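Local coordinates for binding domain (Hc) of Paraclostridial Mosquitocidal Protein 1 (Paraclostridium bifermentans, PDB 6HOX) that targets host nerve cells as the receptor-binding part of a clostridial neurotoxin that specifically attacks Anopheles mosquitoes and delivers its light chain into the host cytosol, at residues Asn131-Met136 / Asp145-Leu150; Ile110-Val115 / Ile125-Gly130; His168-Val173 / Thr180-Gly185. One frame throughout, in Å; residues are numbered along the deposited sequence.

Contact 1 (Asn131-Met136 / Asp145-Leu150); sequences NLVWRM and DIITSL
Arg135 presents the edge of its guanidinium to Asp145: NE and NH2 both donate, side-on, to one oxygen, OD2, which lies in the guanidinium plane 2.9 Å from NH2 and 3.0 Å from NE. The carboxylate stands almost perpendicular to that plane, at 84°; NE meets the anti lone pair of OD2, whereas NH2 comes from above the carboxylate. NH2 also forms a salt bridge with Glu111, so a long, many-handed arginine suits a place between two acids. On the opposite face of the sheet the Trp134 indole meets the Trp123 ring, planes about 30° apart. Asn131 brings another flat group, its amide: ND2 donates within the amide plane to Leu150 O at 2.9 Å, nearly straight, while OD1 accepts from Thr148 OG1 at 2.6 Å and from Leu150 N, tilted off the plane. Chi1 of 66° sets Thr148 OG1 between its backbone N and carbonyl carbon, where it also receives Leu132 N at 3.1 Å and replaces a main-chain acceptor. The segments belong to the antiparallel hairpin of strands 131-137 and 143-147, in one sheet of the concanavalin-like jelly roll. Bonds between Trp134 and Ile146 run both ways, and Leu132 O takes Thr148 N. Beside Arg135 and Asp145, branched Val133 and Ile147 lie side by side, Val133 CG2 3.9 Å from Ile147 CG1. Bulky Trp134 and Ile146 turn to the interior and reach Cys179.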
loop_
_atom_site.group_PDB
_atom_site.type_symbol
_atom_site.label_atom_id
_atom_site.label_comp_id
_atom_site.label_asym_id
_atom_site.label_seq_id
_atom_site.Cartn_x
_atom_site.Cartn_y
_atom_site.Cartn_z
ATOM N N ASN A 131 0.645 15.101 -1.017
ATOM C CA ASN A 131 2.051 14.848 -0.758
ATOM C C ASN A 131 2.311 15.008 0.750
ATOM O O ASN A 131 1.413 15.307 1.518
ATOM C CB ASN A 131 2.931 15.724 -1.656
ATOM C CG ASN A 131 3.198 15.075 -3.001
ATOM O OD1 ASN A 131 4.043 14.186 -3.117
ATOM N ND2 ASN A 131 2.469 15.499 -4.013
ATOM N N LEU A 132 3.542 14.716 1.161
ATOM C CA LEU A 132 3.961 14.662 2.565
ATOM C C LEU A 132 4.993 15.770 2.771
ATOM O O LEU A 132 5.800 16.028 1.869
ATOM C CB LEU A 132 4.553 13.274 2.839
ATOM C CG LEU A 132 4.611 12.815 4.297
ATOM C CD1 LEU A 132 3.229 12.570 4.863
ATOM C CD2 LEU A 132 5.433 11.551 4.420
ATOM N N VAL A 133 4.893 16.457 3.911
ATOM C CA VAL A 133 5.823 17.504 4.324
ATOM C C VAL A 133 6.496 17.073 5.624
ATOM O O VAL A 133 5.793 16.718 6.583
ATOM C CB VAL A 133 5.105 18.844 4.558
ATOM C CG1 VAL A 133 6.077 19.921 5.036
ATOM C CG2 VAL A 133 4.371 19.291 3.302
ATOM N N TRP A 134 7.828 17.137 5.630
ATOM C CA TRP A 134 8.666 17.110 6.811
ATOM C C TRP A 134 9.249 18.511 6.982
ATOM O O TRP A 134 9.829 19.059 6.041
ATOM C CB TRP A 134 9.772 16.045 6.699
ATOM C CG TRP A 134 10.853 16.183 7.719
ATOM C CD1 TRP A 134 12.125 16.645 7.516
ATOM C CD2 TRP A 134 10.756 15.878 9.121
ATOM N NE1 TRP A 134 12.827 16.619 8.689
ATOM C CE2 TRP A 134 12.014 16.156 9.689
ATOM C CE3 TRP A 134 9.748 15.356 9.935
ATOM C CZ2 TRP A 134 12.278 15.954 11.041
ATOM C CZ3 TRP A 134 10.002 15.164 11.271
ATOM C CH2 TRP A 134 11.249 15.471 11.816
ATOM N N ARG A 135 9.078 19.097 8.165
ATOM C CA ARG A 135 9.639 20.412 8.406
ATOM C C ARG A 135 10.303 20.452 9.784
ATOM O O ARG A 135 9.747 19.919 10.768
ATOM C CB ARG A 135 8.573 21.503 8.285
ATOM C CG ARG A 135 9.097 22.873 8.705
ATOM C CD ARG A 135 8.163 24.039 8.457
ATOM N NE ARG A 135 7.843 24.135 7.037
ATOM C CZ ARG A 135 6.675 23.779 6.511
ATOM N NH1 ARG A 135 5.617 23.654 7.296
ATOM N NH2 ARG A 135 6.579 23.548 5.211
ATOM N N MET A 136 11.491 21.073 9.814
ATOM C CA MET A 136 12.240 21.428 11.011
ATOM C C MET A 136 12.365 22.958 11.090
ATOM O O MET A 136 12.594 23.626 10.070
ATOM C CB MET A 136 13.641 20.807 10.971
ATOM C CG MET A 136 13.618 19.293 11.148
ATOM S SD MET A 136 15.219 18.508 10.900
ATOM C CE MET A 136 15.467 18.917 9.188
ATOM N N ASP A 145 12.526 22.164 5.158
ATOM C CA ASP A 145 11.469 21.235 4.920
ATOM C C ASP A 145 11.764 20.392 3.667
ATOM O O ASP A 145 12.559 20.769 2.786
ATOM C CB ASP A 145 10.105 21.937 4.890
ATOM C CG ASP A 145 10.078 23.223 4.099
ATOM O OD1 ASP A 145 10.841 23.308 3.126
ATOM O OD2 ASP A 145 9.296 24.124 4.468
ATOM N N ILE A 146 11.152 19.201 3.652
ATOM C CA ILE A 146 11.069 18.374 2.492
ATOM C C ILE A 146 9.576 18.283 2.156
ATOM O O ILE A 146 8.748 17.969 3.011
ATOM C CB ILE A 146 11.747 17.008 2.727
ATOM C CG1 ILE A 146 13.237 17.184 3.019
ATOM C CG2 ILE A 146 11.517 16.066 1.546
ATOM C CD1 ILE A 146 13.950 15.926 3.446
ATOM N N ILE A 147 9.235 18.653 0.928
ATOM C CA ILE A 147 7.893 18.533 0.441
ATOM C C ILE A 147 7.968 17.583 -0.754
ATOM O O ILE A 147 8.584 17.923 -1.748
ATOM C CB ILE A 147 7.321 19.928 0.107
ATOM C CG1 ILE A 147 7.352 20.832 1.344
ATOM C CG2 ILE A 147 5.916 19.816 -0.476
ATOM C CD1 ILE A 147 7.084 22.291 1.083
ATOM N N THR A 148 7.426 16.364 -0.622
ATOM C CA THR A 148 7.484 15.430 -1.744
ATOM C C THR A 148 6.687 16.059 -2.902
ATOM O O THR A 148 5.730 16.794 -2.668
ATOM C CB THR A 148 7.008 14.025 -1.355
ATOM O OG1 THR A 148 5.624 14.119 -1.035
ATOM C CG2 THR A 148 7.776 13.433 -0.194
ATOM N N SER A 149 7.122 15.799 -4.140
ATOM C CA SER A 149 6.558 16.457 -5.323
ATOM C C SER A 149 6.069 15.390 -6.300
ATOM O O SER A 149 6.187 15.546 -7.477
ATOM C CB SER A 149 7.563 17.398 -5.975
ATOM O OG SER A 149 8.707 16.682 -6.427
ATOM N N LEU A 150 5.487 14.316 -5.762
ATOM C CA LEU A 150 4.973 13.215 -6.556
ATOM C C LEU A 150 3.671 13.656 -7.224
ATOM O O LEU A 150 2.958 14.502 -6.688
ATOM C CB LEU A 150 4.764 12.002 -5.645
ATOM C CG LEU A 150 6.045 11.436 -5.034
ATOM C CD1 LEU A 150 5.792 10.819 -3.681
ATOM C CD2 LEU A 150 6.662 10.411 -5.949
#

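Contact 2 (Ile110-Val115 / Ile125-Gly130); sequences IEYDLV and ISLKDG
Tyr112 and Leu127 are paired across the strands, and their side chains cross obliquely. Leu127 CB sits over one face of the tyrosine ring, offset toward the rim and 4.3 Å from its centroid, a CH-pi contact; Leu127 CD1 comes within 3.9 Å of Tyr112 CE1. Chi1 of 58° puts Tyr112 CG between its backbone N and carbonyl carbon. A tyrosine suits this position because its flat face packs on an aliphatic neighbour while OH bonds to Gln217. Glu111 and Lys128 are also crossed, touching through their methylenes at 3.8 Å between Glu111 CG and Lys128 CD; the glutamate's carboxylate goes to Arg135 instead, with Lys128 NZ standing 4.7 Å from Glu111 OE2. Asp113 turns away from the partner strand, yet a water links its OD1 to Ser126 OG, and Lys124 and Asn116 take up the carboxylate. Val115 and Ile125 pair on the face of Tyr112 and Leu127, both reaching Phe224, where branched aliphatic groups fill the interior. The backbone of Tyr112 is bonded to Leu127 in both directions. Further along, Ile125 O accepts from two successive amides, Leu114 N at 2.9 Å and Val115 N at 3.1 Å, and Val115 O takes Ile125 N. Two residues set against one, with the register slipping by a residue, make a classic beta bulge at the corner where the antiparallel strand turns.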
loop_
_atom_site.group_PDB
_atom_site.type_symbol
_atom_site.label_atom_id
_atom_site.label_comp_id
_atom_site.label_asym_id
_atom_site.label_seq_id
_atom_site.Cartn_x
_atom_site.Cartn_y
_atom_site.Cartn_z
ATOM N N ILE A 110 -2.932 24.093 0.980
ATOM C CA ILE A 110 -2.906 24.280 2.444
ATOM C C ILE A 110 -2.277 23.044 3.106
ATOM O O ILE A 110 -2.820 21.946 2.977
ATOM C CB ILE A 110 -4.332 24.544 2.966
ATOM C CG1 ILE A 110 -4.920 25.833 2.380
ATOM C CG2 ILE A 110 -4.370 24.561 4.490
ATOM C CD1 ILE A 110 -6.417 25.776 2.192
ATOM N N GLU A 111 -1.138 23.238 3.789
ATOM C CA GLU A 111 -0.489 22.213 4.630
ATOM C C GLU A 111 -1.354 21.980 5.868
ATOM O O GLU A 111 -1.743 22.936 6.490
ATOM C CB GLU A 111 0.849 22.648 5.230
ATOM C CG GLU A 111 2.021 22.628 4.293
ATOM C CD GLU A 111 3.367 22.836 4.981
ATOM O OE1 GLU A 111 3.468 22.580 6.203
ATOM O OE2 GLU A 111 4.319 23.224 4.285
ATOM N N TYR A 112 -1.571 20.725 6.262
ATOM C CA TYR A 112 -2.180 20.464 7.554
ATOM C C TYR A 112 -1.418 19.351 8.287
ATOM O O TYR A 112 -0.807 18.473 7.669
ATOM C CB TYR A 112 -3.686 20.233 7.429
ATOM C CG TYR A 112 -4.137 19.102 6.535
ATOM C CD1 TYR A 112 -4.213 17.792 6.986
ATOM C CD2 TYR A 112 -4.534 19.355 5.234
ATOM C CE1 TYR A 112 -4.657 16.766 6.161
ATOM C CE2 TYR A 112 -4.972 18.342 4.391
ATOM C CZ TYR A 112 -5.042 17.044 4.856
ATOM O OH TYR A 112 -5.496 16.077 4.004
ATOM N N ASP A 113 -1.479 19.423 9.625
ATOM C CA ASP A 113 -0.702 18.587 10.540
ATOM C C ASP A 113 -1.230 17.148 10.536
ATOM O O ASP A 113 -2.443 16.894 10.387
ATOM C CB ASP A 113 -0.774 19.081 11.986
ATOM C CG ASP A 113 -0.177 20.458 12.248
ATOM O OD1 ASP A 113 0.544 20.968 11.370
ATOM O OD2 ASP A 113 -0.444 21.006 13.343
ATOM N N LEU A 114 -0.295 16.216 10.707
ATOM C CA LEU A 114 -0.596 14.856 11.065
ATOM C C LEU A 114 0.067 14.516 12.412
ATOM O O LEU A 114 -0.564 13.936 13.305
ATOM C CB LEU A 114 -0.087 13.948 9.949
ATOM C CG LEU A 114 -0.353 12.464 10.177
ATOM C CD1 LEU A 114 -1.842 12.196 10.370
ATOM C CD2 LEU A 114 0.189 11.640 9.025
ATOM N N VAL A 115 1.365 14.820 12.522
ATOM C CA VAL A 115 2.146 14.609 13.723
ATOM C C VAL A 115 2.946 15.890 13.961
ATOM O O VAL A 115 3.655 16.336 13.071
ATOM C CB VAL A 115 3.083 13.393 13.623
ATOM C CG1 VAL A 115 3.699 13.082 14.977
ATOM C CG2 VAL A 115 2.407 12.156 13.040
ATOM N N ILE A 125 5.218 16.680 10.805
ATOM C CA ILE A 125 4.863 15.903 9.622
ATOM C C ILE A 125 3.459 16.357 9.222
ATOM O O ILE A 125 2.534 16.300 10.053
ATOM C CB ILE A 125 4.914 14.394 9.917
ATOM C CG1 ILE A 125 6.330 13.918 10.233
ATOM C CG2 ILE A 125 4.324 13.597 8.770
ATOM C CD1 ILE A 125 6.396 12.608 11.010
ATOM N N SER A 126 3.337 16.838 7.974
ATOM C CA SER A 126 2.124 17.407 7.419
ATOM C C SER A 126 1.775 16.752 6.082
ATOM O O SER A 126 2.591 16.081 5.466
ATOM C CB SER A 126 2.248 18.901 7.257
ATOM O OG SER A 126 2.496 19.491 8.519
ATOM N N LEU A 127 0.543 17.008 5.644
ATOM C CA LEU A 127 0.076 16.667 4.333
ATOM C C LEU A 127 -0.223 17.954 3.572
ATOM O O LEU A 127 -0.680 18.935 4.166
ATOM C CB LEU A 127 -1.178 15.799 4.463
ATOM C CG LEU A 127 -0.964 14.444 5.137
ATOM C CD1 LEU A 127 -2.296 13.732 5.366
ATOM C CD2 LEU A 127 -0.031 13.575 4.308
ATOM N N LYS A 128 0.037 17.911 2.263
ATOM C CA LYS A 128 -0.201 19.017 1.359
ATOM C C LYS A 128 -0.378 18.505 -0.078
ATOM O O LYS A 128 0.523 17.878 -0.628
ATOM C CB LYS A 128 0.994 19.971 1.395
ATOM C CG LYS A 128 0.829 21.214 0.532
ATOM C CD LYS A 128 2.052 22.083 0.486
ATOM C CE LYS A 128 1.754 23.455 -0.074
ATOM N NZ LYS A 128 2.979 24.284 -0.137
ATOM N N ASP A 129 -1.540 18.774 -0.681
ATOM C CA ASP A 129 -1.759 18.481 -2.112
ATOM C C ASP A 129 -1.331 17.047 -2.431
ATOM O O ASP A 129 -0.508 16.818 -3.322
ATOM C CB ASP A 129 -0.970 19.442 -3.000
ATOM C CG ASP A 129 -1.352 20.884 -2.765
ATOM O OD1 ASP A 129 -2.538 21.125 -2.454
ATOM O OD2 ASP A 129 -0.455 21.751 -2.889
ATOM N N GLY A 130 -1.842 16.103 -1.640
ATOM C CA GLY A 130 -1.611 14.676 -1.845
ATOM C C GLY A 130 -0.190 14.209 -1.555
ATOM O O GLY A 130 0.149 13.058 -1.859
HETATM O O HOH W 1 -3.435 20.159 1.239
HETATM O O HOH W 2 0.550 21.549 8.890
#

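Contact 3 (His168-Val173 / Thr180-Gly185)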
loop_
_atom_site.group_PDB
_atom_site.type_symbol
_atom_site.label_atom_id
_atom_site.label_comp_id
_atom_site.label_asym_id
_atom_site.label_seq_id
_atom_site.Cartn_x
_atom_site.Cartn_y
_atom_site.Cartn_z
ATOM N N HIS A 168 5.464 3.185 3.494
ATOM C CA HIS A 168 6.371 3.226 4.609
ATOM C C HIS A 168 7.251 4.447 4.430
ATOM O O HIS A 168 7.884 4.592 3.381
ATOM C CB HIS A 168 7.227 1.964 4.735
ATOM C CG HIS A 168 8.023 1.977 5.994
ATOM N ND1 HIS A 168 9.333 2.382 6.029
ATOM C CD2 HIS A 168 7.679 1.709 7.271
ATOM C CE1 HIS A 168 9.773 2.345 7.274
ATOM N NE2 HIS A 168 8.771 1.966 8.058
ATOM N N ILE A 169 7.264 5.302 5.452
ATOM C CA ILE A 169 8.020 6.561 5.406
ATOM C C ILE A 169 9.157 6.459 6.411
ATOM O O ILE A 169 8.923 6.008 7.550
ATOM C CB ILE A 169 7.122 7.766 5.728
ATOM C CG1 ILE A 169 5.831 7.748 4.907
ATOM C CG2 ILE A 169 7.892 9.070 5.546
ATOM C CD1 ILE A 169 6.065 7.791 3.415
ATOM N N THR A 170 10.355 6.877 5.985
ATOM C CA THR A 170 11.491 6.994 6.865
ATOM C C THR A 170 12.098 8.390 6.681
ATOM O O THR A 170 12.299 8.835 5.562
ATOM C CB THR A 170 12.551 5.901 6.631
ATOM O OG1 THR A 170 11.977 4.593 6.605
ATOM C CG2 THR A 170 13.645 5.920 7.686
ATOM N N ILE A 171 12.403 9.050 7.806
ATOM C CA ILE A 171 13.067 10.361 7.841
ATOM C C ILE A 171 14.274 10.220 8.784
ATOM O O ILE A 171 14.104 9.875 9.948
ATOM C CB ILE A 171 12.085 11.455 8.326
ATOM C CG1 ILE A 171 10.871 11.599 7.411
ATOM C CG2 ILE A 171 12.756 12.806 8.528
ATOM C CD1 ILE A 171 9.702 12.218 8.113
ATOM N N THR A 172 15.481 10.444 8.269
ATOM C CA THR A 172 16.689 10.356 9.057
ATOM C C THR A 172 17.241 11.779 9.221
ATOM O O THR A 172 17.241 12.582 8.266
ATOM C CB THR A 172 17.685 9.359 8.440
ATOM O OG1 THR A 172 18.177 9.872 7.203
ATOM C CG2 THR A 172 17.082 7.992 8.187
ATOM N N VAL A 173 17.660 12.098 10.452
ATOM C CA VAL A 173 18.209 13.404 10.802
ATOM C C VAL A 173 19.585 13.196 11.444
ATOM O O VAL A 173 19.710 12.654 12.545
ATOM C CB VAL A 173 17.238 14.171 11.711
ATOM C CG1 VAL A 173 17.768 15.545 12.096
ATOM C CG2 VAL A 173 15.868 14.286 11.057
ATOM N N THR A 180 17.149 13.290 5.496
ATOM C CA THR A 180 16.840 12.442 4.310
ATOM C C THR A 180 15.470 11.778 4.479
ATOM O O THR A 180 15.159 11.286 5.561
ATOM C CB THR A 180 17.927 11.386 4.075
ATOM O OG1 THR A 180 19.170 12.070 3.940
ATOM C CG2 THR A 180 17.678 10.538 2.846
ATOM N N LEU A 181 14.671 11.775 3.398
ATOM C CA LEU A 181 13.345 11.172 3.391
ATOM C C LEU A 181 13.284 10.011 2.392
ATOM O O LEU A 181 13.752 10.125 1.256
ATOM C CB LEU A 181 12.278 12.213 3.059
ATOM C CG LEU A 181 10.843 11.711 3.283
ATOM C CD1 LEU A 181 9.948 12.797 3.852
ATOM C CD2 LEU A 181 10.235 11.174 2.000
ATOM N N TYR A 182 12.644 8.922 2.838
ATOM C CA TYR A 182 12.510 7.667 2.114
ATOM C C TYR A 182 11.020 7.292 2.038
ATOM O O TYR A 182 10.291 7.516 2.998
ATOM C CB TYR A 182 13.241 6.533 2.843
ATOM C CG TYR A 182 14.729 6.685 3.033
ATOM C CD1 TYR A 182 15.240 7.432 4.080
ATOM C CD2 TYR A 182 15.636 6.034 2.207
ATOM C CE1 TYR A 182 16.606 7.580 4.265
ATOM C CE2 TYR A 182 17.009 6.165 2.386
ATOM C CZ TYR A 182 17.502 6.950 3.410
ATOM O OH TYR A 182 18.851 7.100 3.614
ATOM N N ILE A 183 10.580 6.739 0.894
ATOM C CA ILE A 183 9.300 6.026 0.778
ATOM C C ILE A 183 9.620 4.591 0.336
ATOM O O ILE A 183 10.384 4.407 -0.623
ATOM C CB ILE A 183 8.314 6.722 -0.190
ATOM C CG1 ILE A 183 8.016 8.154 0.246
ATOM C CG2 ILE A 183 7.029 5.915 -0.306
ATOM C CD1 ILE A 183 7.256 8.993 -0.748
ATOM N N ASN A 184 9.071 3.608 1.070
ATOM C CA ASN A 184 9.232 2.186 0.819
ATOM C C ASN A 184 10.724 1.859 0.678
ATOM O O ASN A 184 11.137 1.124 -0.214
ATOM C CB ASN A 184 8.392 1.739 -0.388
ATOM C CG ASN A 184 6.899 1.931 -0.177
ATOM O OD1 ASN A 184 6.425 2.022 0.960
ATOM N ND2 ASN A 184 6.142 2.020 -1.262
ATOM N N GLY A 185 11.539 2.423 1.576
ATOM C CA GLY A 185 12.945 2.093 1.646
ATOM C C GLY A 185 13.788 2.768 0.572
ATOM O O GLY A 185 14.988 2.536 0.529
HETATM O O HOH W 3 10.746 3.808 4.083
HETATM O O HOH W 4 19.602 8.193 5.839
HETATM O O HOH W 5 20.063 11.992 7.039
#
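Backbone hydrogen bonds tie Thr170 to Tyr182 and Thr172 to Thr180, each pair bonded in both directions. Asn184 continues the ladder with its backbone N, which donates to His168 O, and with its side-chain OD1, which receives His168 N at 2.9 Å, nearly straight at 173°. The short amide can stand in for a peptide carbonyl here, where the chain turns with positive phi. Apolar contacts occupy one face. Ile169 and Ile183 lie side by side, Ile169 CD1 reaching Ile183 CG1 at 3.7 Å; with chi2 of -60° this methyl swings toward its partner. Ile171 and Leu181 cross at a slant, Ile171 CG1 3.9 Å from Leu181 CD1. The other face, of Thr170, Thr172, Thr180 and Tyr182, is mixed in character. The Tyr182 ring has the backbone carbonyl Thr170 O at its edge, in plane. One water bridges Thr172 OG1 and Tyr182 OH, each at 2.6 Å, and another joins Thr172 OG1 to Thr180 OG1; threonine suits this face, its hydroxyl binding water. The apolar face packs on Leu132 and Trp134 of strand 131-137, while Val236 of helix 233-241 covers Thr170 and Tyr182: an antiparallel hairpin in the layered beta sandwich of the toxin's jelly-roll N-terminal receptor-binding half.

In the fold
Contacts 1 and 2 share one sheet, in which strands 122-128 and 131-137 are neighbours; contact 3 belongs to the facing sheet. The interior joins contacts 1 and 3: Trp134 and Leu132 pack on Ile171 and Ile169, and Leu150 meets Ile183. Contacts 1 and 2 meet along neighbouring strands, by the backbone of Val133 and Ser126, by Leu132 on Leu127 inside, and by an ion pair outside. Contact 3 is the most buried by residue, without a salt bridge between its segments. Contact 2 is also buried, but carries charged Glu111, Asp113 and Lys128 at its edge. Contact 1 is partly buried, its ion pair toward the surface and the buried Asn131 amide satisfied by Thr148 and Leu150.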